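Local coordinates for FAD:protein FMN transferase (Vibrio cholerae, PDB 6NXI) that probably transfers the FMN moiety of FAD onto a threonine hydroxyl of a target flavoprotein, using magnesium, at residues G183-G189 / G218-T224. Residues are numbered along the deposited sequence; the frame is centred on the assembly and turned at random.
With MG (magnesium ion), chain D.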
loop_
_atom_site.group_PDB
_atom_site.type_symbol
_atom_site.label_atom_id
_atom_site.label_comp_id
_atom_site.label_asym_id
_atom_site.label_seq_id
_atom_site.Cartn_x
_atom_site.Cartn_y
_atom_site.Cartn_z
ATOM N N GLY A 183 5.818 3.144 6.415
ATOM C CA GLY A 183 5.804 4.362 5.612
ATOM C C GLY A 183 4.429 4.822 5.157
ATOM O O GLY A 183 4.338 5.982 4.694
ATOM N N GLU A 184 3.390 3.989 5.286
ATOM C CA GLU A 184 2.006 4.406 4.974
ATOM C C GLU A 184 1.478 5.106 6.230
ATOM O O GLU A 184 1.765 4.600 7.355
ATOM C CB GLU A 184 1.120 3.195 4.698
ATOM C CG GLU A 184 0.982 2.888 3.207
ATOM C CD GLU A 184 2.238 2.860 2.362
ATOM O OE1 GLU A 184 2.695 1.748 2.027
ATOM O OE2 GLU A 184 2.816 3.980 2.060
ATOM N N ILE A 185 0.867 6.267 6.048
ATOM C CA ILE A 185 0.534 7.173 7.168
ATOM C C ILE A 185 -0.934 7.565 7.167
ATOM O O ILE A 185 -1.546 7.825 6.132
ATOM C CB ILE A 185 1.446 8.403 7.098
ATOM C CG1 ILE A 185 2.909 8.005 7.202
ATOM C CG2 ILE A 185 1.016 9.405 8.152
ATOM C CD1 ILE A 185 3.850 9.163 6.892
ATOM N N ARG A 186 -1.471 7.733 8.357
ATOM C CA ARG A 186 -2.743 8.450 8.503
ATOM C C ARG A 186 -2.649 9.415 9.684
ATOM O O ARG A 186 -2.131 9.002 10.738
ATOM C CB ARG A 186 -3.907 7.488 8.684
ATOM C CG ARG A 186 -5.230 8.213 8.736
ATOM C CD ARG A 186 -6.356 7.265 8.357
ATOM N NE ARG A 186 -7.584 7.782 8.905
ATOM C CZ ARG A 186 -8.711 7.101 8.982
ATOM N NH1 ARG A 186 -8.757 5.838 8.577
ATOM N NH2 ARG A 186 -9.779 7.702 9.511
ATOM N N LEU A 187 -3.139 10.631 9.483
ATOM C CA LEU A 187 -2.992 11.741 10.449
ATOM C C LEU A 187 -4.343 12.285 10.869
ATOM O O LEU A 187 -5.282 12.320 10.048
ATOM C CB LEU A 187 -2.266 12.893 9.761
ATOM C CG LEU A 187 -0.953 12.600 9.076
ATOM C CD1 LEU A 187 -0.450 13.839 8.350
ATOM C CD2 LEU A 187 0.051 12.074 10.114
ATOM N N LYS A 188 -4.431 12.735 12.093
ATOM C CA LYS A 188 -5.601 13.511 12.537
ATOM C C LYS A 188 -5.161 14.572 13.545
ATOM O O LYS A 188 -4.343 14.262 14.411
ATOM C CB LYS A 188 -6.689 12.634 13.144
ATOM C CG LYS A 188 -8.025 13.363 13.203
ATOM C CD LYS A 188 -9.047 12.521 13.874
ATOM C CE LYS A 188 -10.445 13.015 13.631
ATOM N NZ LYS A 188 -10.857 13.855 14.770
ATOM N N GLY A 189 -5.694 15.789 13.420
ATOM C CA GLY A 189 -5.538 16.829 14.443
ATOM C C GLY A 189 -4.161 17.421 14.428
ATOM O O GLY A 189 -3.623 17.644 13.321
ATOM N N GLY A 218 -3.067 17.653 6.845
ATOM C CA GLY A 218 -4.257 17.753 7.692
ATOM C C GLY A 218 -4.823 16.376 7.974
ATOM O O GLY A 218 -4.020 15.438 8.215
ATOM N N ASP A 219 -6.138 16.246 8.020
ATOM C CA ASP A 219 -6.810 14.990 8.433
ATOM C C ASP A 219 -6.949 14.118 7.188
ATOM O O ASP A 219 -7.952 14.219 6.455
ATOM C CB ASP A 219 -8.141 15.247 9.124
ATOM C CG ASP A 219 -8.039 15.956 10.457
ATOM O OD1 ASP A 219 -6.893 16.226 10.927
ATOM O OD2 ASP A 219 -9.131 16.358 10.976
ATOM N N TYR A 220 -5.918 13.344 6.928
ATOM C CA TYR A 220 -5.745 12.625 5.642
ATOM C C TYR A 220 -4.808 11.449 5.860
ATOM O O TYR A 220 -4.013 11.435 6.823
ATOM C CB TYR A 220 -5.062 13.501 4.582
ATOM C CG TYR A 220 -5.882 13.954 3.403
ATOM C CD1 TYR A 220 -6.745 13.101 2.742
ATOM C CD2 TYR A 220 -5.665 15.203 2.840
ATOM C CE1 TYR A 220 -7.478 13.515 1.643
ATOM C CE2 TYR A 220 -6.381 15.630 1.735
ATOM C CZ TYR A 220 -7.300 14.782 1.140
ATOM O OH TYR A 220 -8.002 15.168 0.036
ATOM N N ALA A 221 -4.879 10.487 4.946
ATOM C CA ALA A 221 -3.865 9.430 4.810
ATOM C C ALA A 221 -2.973 9.751 3.613
ATOM O O ALA A 221 -3.411 10.448 2.680
ATOM C CB ALA A 221 -4.531 8.093 4.633
ATOM N N ILE A 222 -1.742 9.316 3.748
ATOM C CA ILE A 222 -0.689 9.470 2.728
ATOM C C ILE A 222 -0.013 8.135 2.494
ATOM O O ILE A 222 0.504 7.543 3.420
ATOM C CB ILE A 222 0.345 10.534 3.169
ATOM C CG1 ILE A 222 -0.286 11.791 3.739
ATOM C CG2 ILE A 222 1.241 10.797 1.982
ATOM C CD1 ILE A 222 -0.467 11.785 5.263
ATOM N N ALA A 223 0.165 7.779 1.230
ATOM C CA ALA A 223 0.875 6.548 0.844
ATOM C C ALA A 223 1.848 6.915 -0.249
ATOM O O ALA A 223 1.533 7.779 -1.098
ATOM C CB ALA A 223 -0.054 5.476 0.357
ATOM N N THR A 224 2.995 6.248 -0.219
ATOM C CA THR A 224 4.050 6.458 -1.232
ATOM C C THR A 224 4.512 5.115 -1.798
ATOM O O THR A 224 4.843 4.224 -1.023
ATOM C CB THR A 224 5.229 7.211 -0.607
ATOM O OG1 THR A 224 4.790 8.488 -0.151
ATOM C CG2 THR A 224 6.348 7.436 -1.592
HETATM MG MG MG D . 2.299 0.332 0.272
HETATM O O HOH W 1 3.393 7.770 2.959
HETATM O O HOH W 2 -2.695 16.486 10.576
HETATM O O HOH W 3 -4.992 18.086 11.069
HETATM O O HOH W 4 2.357 2.447 -1.213
HETATM O O HOH W 5 1.299 -1.581 1.236
#
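Glu184 splits its carboxylate between a metal and the neighbouring strand: OE1 binds a magnesium ion at 2.3 Å, while OE2 accepts the backbone N-H of Thr224, with OE2 and N 3.2 Å apart. The donor lies 37° out of the carboxylate plane, yet the N-H points fairly straight at OE2 (162°). The chain bends at chi2, bringing Glu184 OE2 to 3.7 Å from Ala223 CB. Behind this end, strands 184-188 and 220-224 run antiparallel in the central sheet, with Ile185 and Ile222 as a hydrogen-bonded pair bridged in both directions and Arg186 opposite Ala221 as a non-hydrogen-bonded pair. Water 1 donates to the carbonyls of Gly183 and Ile222, tying the turn before Glu184 to the partner strand. On the face of Ile185, Leu187 and Ile222, the CD1 methyl of Ile222 meets Leu187 CD1 at 3.7 Å and Ile185 CG2 at 4.0 Å. Arg186 lies on the other face, CG anti to the backbone N (chi1 -176°), and its extended chain reaches a salt bridge with Asp163 of helix 157-171. At the far end, Asp219, centre of an inverse gamma turn, accepts the Gly189 N-H at OD1, N to OD1 2.8 Å, again from above the carboxylate plane. Asp269 shares the magnesium with Glu184, whose side chain also touches the bound FAD. With one oxygen on magnesium and the other on the Thr224 amide, the carboxylate's rotation is restrained, consistent with this end of the strand pair positioning a metal ligand beside the flavin nucleotide.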